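Local coordinates for protein deferrochelatase (Vibrio cholerae, PDB 5DE0) that binds heme b and probably acts as a peroxidase of the dye-decolorizing (DyP-type) family, at residues B[229-234]-B[249-254]; B[10-15]-B[156-161]; B[94-99]-B[287-292]. All blocks are in the same frame, centred on the assembly; numbering follows the deposited sequence.

Contact 1 of 3, residues B[229-234]-B[249-254]. With HEM (protoporphyrin IX containing Fe), chain F.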
loop_
_atom_site.group_PDB
_atom_site.type_symbol
_atom_site.label_atom_id
_atom_site.label_comp_id
_atom_site.label_asym_id
_atom_site.label_seq_id
_atom_site.Cartn_x
_atom_site.Cartn_y
_atom_site.Cartn_z
ATOM N N LEU B 229 20.034 19.463 -19.107
ATOM C CA LEU B 229 20.376 18.637 -17.955
ATOM C C LEU B 229 19.317 17.567 -17.794
ATOM O O LEU B 229 18.170 17.862 -17.460
ATOM C CB LEU B 229 20.485 19.471 -16.679
ATOM C CG LEU B 229 21.331 20.744 -16.746
ATOM C CD1 LEU B 229 21.299 21.513 -15.407
ATOM C CD2 LEU B 229 22.763 20.409 -17.125
ATOM N N LYS B 230 19.700 16.325 -18.064
ATOM C CA LYS B 230 18.738 15.236 -18.063
ATOM C C LYS B 230 18.955 14.258 -16.913
ATOM O O LYS B 230 20.083 14.014 -16.488
ATOM C CB LYS B 230 18.782 14.502 -19.403
ATOM C CG LYS B 230 18.112 15.285 -20.518
ATOM C CD LYS B 230 18.317 14.650 -21.876
ATOM C CE LYS B 230 17.434 15.318 -22.914
ATOM N NZ LYS B 230 17.561 16.802 -22.875
ATOM N N ILE B 231 17.850 13.721 -16.402
ATOM C CA ILE B 231 17.878 12.720 -15.342
ATOM C C ILE B 231 16.939 11.573 -15.693
ATOM O O ILE B 231 16.042 11.727 -16.521
ATOM C CB ILE B 231 17.470 13.309 -13.976
ATOM C CG1 ILE B 231 16.022 13.803 -14.019
ATOM C CG2 ILE B 231 18.415 14.432 -13.568
ATOM C CD1 ILE B 231 15.546 14.395 -12.711
ATOM N N VAL B 232 17.157 10.422 -15.067
ATOM C CA VAL B 232 16.275 9.278 -15.245
ATOM C C VAL B 232 15.417 9.095 -13.999
ATOM O O VAL B 232 15.910 8.684 -12.949
ATOM C CB VAL B 232 17.064 7.985 -15.527
ATOM C CG1 VAL B 232 16.121 6.792 -15.609
ATOM C CG2 VAL B 232 17.867 8.125 -16.813
ATOM N N ARG B 233 14.130 9.408 -14.119
ATOM C CA ARG B 233 13.218 9.350 -12.984
ATOM C C ARG B 233 12.542 7.989 -12.853
ATOM O O ARG B 233 12.147 7.382 -13.847
ATOM C CB ARG B 233 12.154 10.445 -13.101
ATOM C CG ARG B 233 12.695 11.860 -12.969
ATOM C CD ARG B 233 11.664 12.885 -13.418
ATOM N NE ARG B 233 11.498 12.890 -14.868
ATOM C CZ ARG B 233 10.394 13.285 -15.494
ATOM N NH1 ARG B 233 9.347 13.702 -14.794
ATOM N NH2 ARG B 233 10.334 13.256 -16.818
ATOM N N HIS B 234 12.413 7.519 -11.617
ATOM C CA HIS B 234 11.722 6.264 -11.333
ATOM C C HIS B 234 10.582 6.502 -10.352
ATOM O O HIS B 234 10.147 5.584 -9.654
ATOM C CB HIS B 234 12.691 5.220 -10.773
ATOM C CG HIS B 234 13.353 4.384 -11.822
ATOM N ND1 HIS B 234 12.722 3.317 -12.425
ATOM C CD2 HIS B 234 14.585 4.455 -12.377
ATOM C CE1 HIS B 234 13.538 2.767 -13.307
ATOM N NE2 HIS B 234 14.676 3.439 -13.298
ATOM N N PHE B 249 9.267 10.900 -5.279
ATOM C CA PHE B 249 10.186 11.267 -6.338
ATOM C C PHE B 249 11.541 10.603 -6.124
ATOM O O PHE B 249 12.102 10.645 -5.031
ATOM C CB PHE B 249 10.350 12.785 -6.429
ATOM C CG PHE B 249 11.261 13.217 -7.538
ATOM C CD1 PHE B 249 10.765 13.424 -8.814
ATOM C CD2 PHE B 249 12.619 13.393 -7.312
ATOM C CE1 PHE B 249 11.599 13.808 -9.841
ATOM C CE2 PHE B 249 13.459 13.777 -8.338
ATOM C CZ PHE B 249 12.948 13.984 -9.602
ATOM N N ILE B 250 12.055 9.988 -7.183
ATOM C CA ILE B 250 13.390 9.411 -7.171
ATOM C C ILE B 250 13.981 9.517 -8.571
ATOM O O ILE B 250 13.281 9.327 -9.566
ATOM C CB ILE B 250 13.379 7.938 -6.695
ATOM C CG1 ILE B 250 14.787 7.337 -6.739
ATOM C CG2 ILE B 250 12.414 7.107 -7.525
ATOM C CD1 ILE B 250 14.862 5.905 -6.233
ATOM N N ALA B 251 15.265 9.847 -8.648
ATOM C CA ALA B 251 15.921 10.023 -9.937
ATOM C C ALA B 251 17.360 9.525 -9.908
ATOM O O ALA B 251 18.032 9.588 -8.878
ATOM C CB ALA B 251 15.879 11.488 -10.357
ATOM N N TYR B 252 17.821 9.027 -11.048
ATOM C CA TYR B 252 19.204 8.595 -11.202
ATOM C C TYR B 252 19.894 9.473 -12.238
ATOM O O TYR B 252 19.267 9.902 -13.207
ATOM C CB TYR B 252 19.273 7.123 -11.618
ATOM C CG TYR B 252 18.801 6.148 -10.560
ATOM C CD1 TYR B 252 17.447 5.916 -10.352
ATOM C CD2 TYR B 252 19.712 5.450 -9.778
ATOM C CE1 TYR B 252 17.015 5.024 -9.388
ATOM C CE2 TYR B 252 19.287 4.554 -8.815
ATOM C CZ TYR B 252 17.939 4.345 -8.623
ATOM O OH TYR B 252 17.519 3.453 -7.663
ATOM N N CYS B 253 21.177 9.753 -12.033
ATOM C CA CYS B 253 21.929 10.566 -12.982
ATOM C C CYS B 253 23.430 10.311 -12.892
ATOM O O CYS B 253 23.952 9.985 -11.825
ATOM C CB CYS B 253 21.643 12.050 -12.762
ATOM S SG CYS B 253 22.338 13.120 -14.034
ATOM N N HIS B 254 24.118 10.469 -14.019
ATOM C CA HIS B 254 25.557 10.231 -14.089
ATOM C C HIS B 254 26.333 11.282 -13.303
ATOM O O HIS B 254 27.503 11.090 -12.976
ATOM C CB HIS B 254 26.027 10.214 -15.546
ATOM C CG HIS B 254 25.995 11.557 -16.208
ATOM N ND1 HIS B 254 24.874 12.046 -16.846
ATOM C CD2 HIS B 254 26.944 12.514 -16.335
ATOM C CE1 HIS B 254 25.135 13.244 -17.334
ATOM N NE2 HIS B 254 26.386 13.553 -17.039
HETATM C CHA HEM F . 8.825 16.740 -15.764
HETATM C CHB HEM F . 12.477 16.769 -12.572
HETATM C CHC HEM F . 9.307 16.869 -8.883
HETATM C CHD HEM F . 5.737 15.966 -12.039
HETATM C C1A HEM F . 10.092 16.743 -15.224
HETATM C C2A HEM F . 11.339 16.738 -15.962
HETATM C C3A HEM F . 12.344 16.743 -15.081
HETATM C C4A HEM F . 11.771 16.754 -13.752
HETATM C CMA HEM F . 13.855 16.740 -15.401
HETATM C CAA HEM F . 11.472 16.730 -17.501
HETATM C CBA HEM F . 11.841 18.137 -17.968
HETATM C CGA HEM F . 11.817 18.203 -19.470
HETATM O O1A HEM F . 10.704 18.311 -20.046
HETATM O O2A HEM F . 12.911 18.152 -20.086
HETATM C C1B HEM F . 11.938 16.885 -11.311
HETATM C C2B HEM F . 12.682 17.173 -10.105
HETATM C C3B HEM F . 11.830 17.199 -9.081
HETATM C C4B HEM F . 10.491 16.935 -9.596
HETATM C CMB HEM F . 14.208 17.399 -10.010
HETATM C CAB HEM F . 12.275 17.477 -7.628
HETATM C CBB HEM F . 11.426 17.449 -6.603
HETATM C C1C HEM F . 8.058 16.598 -9.405
HETATM C C2C HEM F . 6.825 16.441 -8.655
HETATM C C3C HEM F . 5.839 16.189 -9.538
HETATM C C4C HEM F . 6.422 16.187 -10.864
HETATM C CMC HEM F . 6.731 16.550 -7.115
HETATM C CAC HEM F . 4.325 15.942 -9.311
HETATM C CBC HEM F . 3.702 16.047 -8.134
HETATM C C1D HEM F . 6.192 16.205 -13.319
HETATM C C2D HEM F . 5.354 16.361 -14.487
HETATM C C3D HEM F . 6.320 16.601 -15.654
HETATM C C4D HEM F . 7.644 16.568 -15.073
HETATM C CMD HEM F . 3.813 16.300 -14.553
HETATM C CAD HEM F . 5.949 16.837 -17.132
HETATM C CBD HEM F . 5.818 15.510 -17.871
HETATM C CGD HEM F . 7.152 14.813 -17.917
HETATM O O1D HEM F . 7.382 13.905 -17.076
HETATM O O2D HEM F . 7.986 15.157 -18.794
HETATM N NA HEM F . 10.395 16.754 -13.877
HETATM N NB HEM F . 10.606 16.747 -10.964
HETATM N NC HEM F . 7.772 16.438 -10.748
HETATM N ND HEM F . 7.522 16.334 -13.706
HETATM FE FE HEM F . 9.046 16.652 -12.336
#
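Arg233 reaches from its strand to the heme. CB lies near the carbonyl oxygen of Ile250, and CG, set anti to the carbonyl carbon (chi1 -67°), passes the ring of Phe249. CD comes closest to that ring, 3.7 Å from Phe249 CE1, and also reaches the porphyrin. The chain then bends at chi3 (-73°), so that the guanidinium lies with one face over C1A of the heme. At the tip NH1 and NH2 both donate to the same propionate oxygen, O1D of the heme, each at 3.0 Å. The guanidinium has two anionic partners, this propionate and Asp147, which would favour its charged form. The backbone beneath is an antiparallel hairpin of strands 232-239 and 247-253, at the edge of the four-stranded sheet of the C-terminal ferredoxin-like (dimeric alpha-beta barrel) domain. Val232 and Tyr252 form a hydrogen-bonded pair, Tyr252 N reaching Val232 O at 2.7 Å and Val232 N returning the bond to Tyr252 O almost along the C=O axis. Past the non-hydrogen-bonded pair Arg233-Ala251, His234 N donates to Ile250 O at 2.9 Å. Phe249, with CG anti to the backbone N, lays one ring face on the heme, its CZ 3.2 Å from C2B of the heme. Ile231 packs alongside: its CD1 touches Ala251 CB at 3.8 Å and meets the Phe249 ring at its edge. On the opposite sheet face from Arg233, the Tyr252 ring sits next to that of His234, nearly perpendicular; the Tyr252 hydroxyl bonds to His101 and His234 NE2 to Ile11 O.

Contact 2 of 3, residues B[10-15]-B[156-161]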
loop_
_atom_site.group_PDB
_atom_site.type_symbol
_atom_site.label_atom_id
_atom_site.label_comp_id
_atom_site.label_asym_id
_atom_site.label_seq_id
_atom_site.Cartn_x
_atom_site.Cartn_y
_atom_site.Cartn_z
ATOM N N ALA B 10 17.575 -2.255 -11.319
ATOM C CA ALA B 10 16.406 -1.392 -11.156
ATOM C C ALA B 10 16.501 -0.092 -11.953
ATOM O O ALA B 10 15.481 0.508 -12.286
ATOM C CB ALA B 10 16.188 -1.081 -9.679
ATOM N N ILE B 11 17.721 0.327 -12.271
ATOM C CA ILE B 11 17.964 1.665 -12.806
ATOM C C ILE B 11 17.551 1.850 -14.269
ATOM O O ILE B 11 16.705 2.689 -14.581
ATOM C CB ILE B 11 19.452 2.037 -12.668
ATOM C CG1 ILE B 11 19.901 1.880 -11.214
ATOM C CG2 ILE B 11 19.695 3.456 -13.153
ATOM C CD1 ILE B 11 21.355 2.210 -10.982
ATOM N N LEU B 12 18.152 1.068 -15.160
ATOM C CA LEU B 12 17.948 1.232 -16.601
ATOM C C LEU B 12 16.541 0.902 -17.131
ATOM O O LEU B 12 16.008 1.661 -17.940
ATOM C CB LEU B 12 18.985 0.400 -17.366
ATOM C CG LEU B 12 20.195 1.169 -17.904
ATOM C CD1 LEU B 12 20.810 2.038 -16.820
ATOM C CD2 LEU B 12 21.229 0.211 -18.477
ATOM N N PRO B 13 15.937 -0.225 -16.701
ATOM C CA PRO B 13 14.616 -0.528 -17.267
ATOM C C PRO B 13 13.545 0.487 -16.879
ATOM O O PRO B 13 13.712 1.224 -15.907
ATOM C CB PRO B 13 14.278 -1.902 -16.672
ATOM C CG PRO B 13 15.565 -2.449 -16.180
ATOM C CD PRO B 13 16.382 -1.277 -15.771
ATOM N N GLU B 14 12.462 0.523 -17.647
ATOM C CA GLU B 14 11.312 1.351 -17.314
ATOM C C GLU B 14 10.690 0.852 -16.018
ATOM O O GLU B 14 10.670 -0.352 -15.760
ATOM C CB GLU B 14 10.281 1.331 -18.445
ATOM C CG GLU B 14 10.758 1.967 -19.740
ATOM C CD GLU B 14 10.700 3.480 -19.702
ATOM O OE1 GLU B 14 10.016 4.031 -18.813
ATOM O OE2 GLU B 14 11.338 4.119 -20.565
ATOM N N ALA B 15 10.190 1.776 -15.204
ATOM C CA ALA B 15 9.593 1.421 -13.921
ATOM C C ALA B 15 8.403 0.481 -14.094
ATOM O O ALA B 15 7.600 0.643 -15.012
ATOM C CB ALA B 15 9.168 2.676 -13.174
ATOM N N LYS B 156 19.495 6.148 -24.386
ATOM C CA LYS B 156 19.973 7.368 -23.747
ATOM C C LYS B 156 19.770 7.334 -22.235
ATOM O O LYS B 156 20.347 8.141 -21.508
ATOM C CB LYS B 156 19.298 8.601 -24.354
ATOM C CG LYS B 156 17.786 8.537 -24.467
ATOM C CD LYS B 156 17.274 9.588 -25.446
ATOM C CE LYS B 156 15.781 9.446 -25.706
ATOM N NZ LYS B 156 14.959 9.930 -24.568
ATOM N N ARG B 157 18.964 6.387 -21.766
ATOM C CA ARG B 157 18.816 6.153 -20.334
ATOM C C ARG B 157 20.150 5.762 -19.705
ATOM O O ARG B 157 20.489 6.212 -18.610
ATOM C CB ARG B 157 17.777 5.065 -20.068
ATOM C CG ARG B 157 16.355 5.580 -20.042
ATOM C CD ARG B 157 15.343 4.457 -19.922
ATOM N NE ARG B 157 14.098 4.955 -19.347
ATOM C CZ ARG B 157 13.733 4.772 -18.084
ATOM N NH1 ARG B 157 14.510 4.082 -17.261
ATOM N NH2 ARG B 157 12.585 5.268 -17.645
ATOM N N ALA B 158 20.904 4.926 -20.414
ATOM C CA ALA B 158 22.190 4.439 -19.927
ATOM C C ALA B 158 23.224 5.555 -19.805
ATOM O O ALA B 158 23.993 5.591 -18.847
ATOM C CB ALA B 158 22.710 3.340 -20.844
ATOM N N GLU B 159 23.241 6.465 -20.773
ATOM C CA GLU B 159 24.245 7.525 -20.791
ATOM C C GLU B 159 23.820 8.739 -19.967
ATOM O O GLU B 159 24.619 9.640 -19.725
ATOM C CB GLU B 159 24.557 7.943 -22.231
ATOM C CG GLU B 159 23.359 8.438 -23.019
ATOM C CD GLU B 159 23.676 8.641 -24.489
ATOM O OE1 GLU B 159 23.693 7.642 -25.238
ATOM O OE2 GLU B 159 23.908 9.799 -24.896
ATOM N N VAL B 160 22.562 8.761 -19.540
ATOM C CA VAL B 160 22.078 9.819 -18.658
ATOM C C VAL B 160 22.213 9.399 -17.192
ATOM O O VAL B 160 22.612 10.196 -16.341
ATOM C CB VAL B 160 20.605 10.195 -18.966
ATOM C CG1 VAL B 160 19.980 10.957 -17.805
ATOM C CG2 VAL B 160 20.521 11.014 -20.241
ATOM N N ALA B 161 21.903 8.138 -16.902
ATOM C CA ALA B 161 21.900 7.656 -15.523
ATOM C C ALA B 161 23.271 7.178 -15.044
ATOM O O ALA B 161 23.664 7.457 -13.913
ATOM C CB ALA B 161 20.880 6.537 -15.365
#
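NH1 of Arg157 is the best-held polar atom here: one hydrogen bond grips it, and two more carbonyl oxygens of the same loop stand close by. The bond goes to Leu12 O at 2.9 Å and is bent, with an N-H...O angle of 132°; the donor sits well above the carbonyl plane. Pro13 O lies 3.3 Å from Arg157 NH1, roughly side-on, and Ile11 O, which accepts from His234 NE2, comes up at the edge of the guanidinium. Arg157 reaches them from the first turn of its short helix with CG anti to the carbonyl carbon and the chain extended from CG to NE. Glu14 approaches the same guanidinium over a face. Its chain folds at chi2 (-79°), which swings the carboxylate across the arginine, the two flat groups inclined at 57°. OE1 of Glu14 makes the salt bridge to NH2 of Arg157 at 3.1 Å, joining a buried arginine to an exposed glutamate, and Glu14 OE2 lies 3.1 Å from Arg157 NE. That NE has a weak bond to Pro152 O; the guanidinium is surrounded by oxygens, consistent with its staying protonated. Beyond the arginine the contact is apolar. Ile11 CG2 rests 4.0 Å from Ala161 CB, one helical turn further along, while the two methyls of Leu12 lie against Ala158, CD2 being 4.2 Å from Ala158 CB. The contact ties the loop before strand 18-26 to helix 155-161 of the other half, within the pair of ferredoxin-like domains that makes up the DyP-type fold.

Contact 3 of 3, residues B[94-99]-B[287-292]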
loop_
_atom_site.group_PDB
_atom_site.type_symbol
_atom_site.label_atom_id
_atom_site.label_comp_id
_atom_site.label_asym_id
_atom_site.label_seq_id
_atom_site.Cartn_x
_atom_site.Cartn_y
_atom_site.Cartn_z
ATOM N N THR B 94 16.941 14.250 5.248
ATOM C CA THR B 94 16.677 13.074 6.071
ATOM C C THR B 94 17.964 12.375 6.491
ATOM O O THR B 94 18.855 12.152 5.671
ATOM C CB THR B 94 15.781 12.058 5.332
ATOM O OG1 THR B 94 14.666 12.736 4.739
ATOM C CG2 THR B 94 15.272 10.996 6.293
ATOM N N ASP B 95 18.058 12.034 7.774
ATOM C CA ASP B 95 19.181 11.248 8.271
ATOM C C ASP B 95 18.989 9.788 7.870
ATOM O O ASP B 95 18.212 9.060 8.487
ATOM C CB ASP B 95 19.311 11.385 9.791
ATOM C CG ASP B 95 20.511 10.635 10.350
ATOM O OD1 ASP B 95 21.450 10.339 9.582
ATOM O OD2 ASP B 95 20.517 10.347 11.567
ATOM N N VAL B 96 19.701 9.370 6.827
ATOM C CA VAL B 96 19.531 8.035 6.264
ATOM C C VAL B 96 20.852 7.505 5.709
ATOM O O VAL B 96 21.637 8.256 5.129
ATOM C CB VAL B 96 18.448 8.041 5.156
ATOM C CG1 VAL B 96 18.721 9.149 4.151
ATOM C CG2 VAL B 96 18.354 6.686 4.463
ATOM N N ASP B 97 21.102 6.212 5.905
ATOM C CA ASP B 97 22.337 5.587 5.442
ATOM C C ASP B 97 22.166 4.811 4.137
ATOM O O ASP B 97 23.062 4.801 3.294
ATOM C CB ASP B 97 22.890 4.640 6.510
ATOM C CG ASP B 97 23.314 5.361 7.774
ATOM O OD1 ASP B 97 23.694 6.547 7.684
ATOM O OD2 ASP B 97 23.272 4.740 8.857
ATOM N N VAL B 98 21.026 4.145 3.982
ATOM C CA VAL B 98 20.841 3.199 2.883
ATOM C C VAL B 98 19.496 3.361 2.178
ATOM O O VAL B 98 18.463 3.555 2.818
ATOM C CB VAL B 98 20.967 1.735 3.385
ATOM C CG1 VAL B 98 20.672 0.743 2.267
ATOM C CG2 VAL B 98 22.348 1.484 3.972
ATOM N N LEU B 99 19.524 3.281 0.852
ATOM C CA LEU B 99 18.309 3.229 0.051
ATOM C C LEU B 99 18.158 1.857 -0.605
ATOM O O LEU B 99 19.094 1.344 -1.220
ATOM C CB LEU B 99 18.316 4.328 -1.019
ATOM C CG LEU B 99 17.310 4.197 -2.168
ATOM C CD1 LEU B 99 15.875 4.219 -1.660
ATOM C CD2 LEU B 99 17.528 5.296 -3.205
ATOM N N ALA B 287 17.141 13.085 0.320
ATOM C CA ALA B 287 18.420 12.409 0.498
ATOM C C ALA B 287 19.158 12.169 -0.815
ATOM O O ALA B 287 18.544 11.941 -1.856
ATOM C CB ALA B 287 18.212 11.091 1.219
ATOM N N TYR B 288 20.486 12.224 -0.748
ATOM C CA TYR B 288 21.341 11.865 -1.872
ATOM C C TYR B 288 21.986 10.508 -1.622
ATOM O O TYR B 288 22.322 10.170 -0.486
ATOM C CB TYR B 288 22.427 12.921 -2.097
ATOM C CG TYR B 288 21.967 14.170 -2.820
ATOM C CD1 TYR B 288 21.022 14.103 -3.835
ATOM C CD2 TYR B 288 22.485 15.414 -2.490
ATOM C CE1 TYR B 288 20.606 15.245 -4.500
ATOM C CE2 TYR B 288 22.074 16.560 -3.146
ATOM C CZ TYR B 288 21.136 16.470 -4.150
ATOM O OH TYR B 288 20.726 17.610 -4.804
ATOM N N PHE B 289 22.157 9.733 -2.686
ATOM C CA PHE B 289 22.825 8.444 -2.601
ATOM C C PHE B 289 23.727 8.220 -3.805
ATOM O O PHE B 289 23.714 8.995 -4.760
ATOM C CB PHE B 289 21.809 7.302 -2.525
ATOM C CG PHE B 289 20.861 7.393 -1.365
ATOM C CD1 PHE B 289 19.635 8.021 -1.507
ATOM C CD2 PHE B 289 21.184 6.831 -0.140
ATOM C CE1 PHE B 289 18.754 8.098 -0.443
ATOM C CE2 PHE B 289 20.308 6.907 0.926
ATOM C CZ PHE B 289 19.093 7.542 0.774
ATOM N N PHE B 290 24.512 7.152 -3.751
ATOM C CA PHE B 290 25.171 6.640 -4.939
ATOM C C PHE B 290 24.941 5.139 -5.036
ATOM O O PHE B 290 25.313 4.381 -4.138
ATOM C CB PHE B 290 26.666 6.949 -4.931
ATOM C CG PHE B 290 27.373 6.526 -6.185
ATOM C CD1 PHE B 290 27.992 5.288 -6.273
ATOM C CD2 PHE B 290 27.422 7.372 -7.278
ATOM C CE1 PHE B 290 28.646 4.904 -7.430
ATOM C CE2 PHE B 290 28.072 6.996 -8.436
ATOM C CZ PHE B 290 28.687 5.761 -8.512
ATOM N N ALA B 291 24.315 4.715 -6.126
ATOM C CA ALA B 291 24.105 3.299 -6.374
ATOM C C ALA B 291 25.255 2.766 -7.212
ATOM O O ALA B 291 25.348 3.057 -8.403
ATOM C CB ALA B 291 22.776 3.062 -7.066
ATOM N N PRO B 292 26.141 1.975 -6.590
ATOM C CA PRO B 292 27.308 1.467 -7.315
ATOM C C PRO B 292 26.920 0.398 -8.328
ATOM O O PRO B 292 25.777 -0.063 -8.326
ATOM C CB PRO B 292 28.180 0.877 -6.203
ATOM C CG PRO B 292 27.203 0.454 -5.164
ATOM C CD PRO B 292 26.081 1.458 -5.210
#
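A CH-pi contact dominates this meeting of strand 281-291 with the start of strand 98-104. CB of Leu99 stands over the centre of the Phe289 ring, 3.6 Å from the centroid and only 5° off the ring normal. Phe289 has CG anti to the carbonyl carbon (chi1 -58°), which sends the ring out from its strand so that Leu99 meets it over the face and Val96 at the rim. Leu99 crosses it at about a right angle; its CG is anti to the backbone N, and CD2 follows along the same ring to lie 3.8 Å from Phe289 CD1. The purely aliphatic contacts gather around Val96. Its CG1 occupies the crowded position between backbone N and carbonyl carbon (chi1 51°), and from there touches Ala287 CB at 3.6 Å and Phe289 CZ at 3.8 Å. The other branch, CG2, comes to the edge of the Phe289 ring in its plane. Backbone atoms add a third kind of contact: Leu99 N is 3.7 Å from Phe289 CE2, and Asp97 O lies near the plane of the ring at its edge. The chain reaches this position through a classic beta bulge, Asp97 and Val98 both facing Leu24 of strand 18-26. The Asp97 carboxylate turns to a salt bridge with Lys25 and a bond from Val26 N. Leu23 and Val174 pack on Phe289 and Leu99, placing the ring between the N-terminal and C-terminal sheets. With only apolar side chains meeting across the two segments, their association rests on burial and shape and on the aromatic face of Phe289.

Overall arrangement
Contact 1 is the one that reaches the heme, through Ile231, Arg233 and Phe249; the side chain of Arg157 in contact 2 lies about 10 Å from the cofactor and that of Ala287 in contact 3 about 12 Å. Contacts 1 and 2 are neighbours, their centres about 9 Å apart, and are joined by His234 NE2 to Ile11 O at 2.5 Å and His254 N to Val160 O at 2.8 Å, both probable hydrogen bonds. Contact 3 reaches the same sheet as contact 1, with centres about 14 Å apart, and touches it where Ile250 CD1 meets Leu99 CD2. Contacts 2 and 3 both join the N-terminal and C-terminal halves.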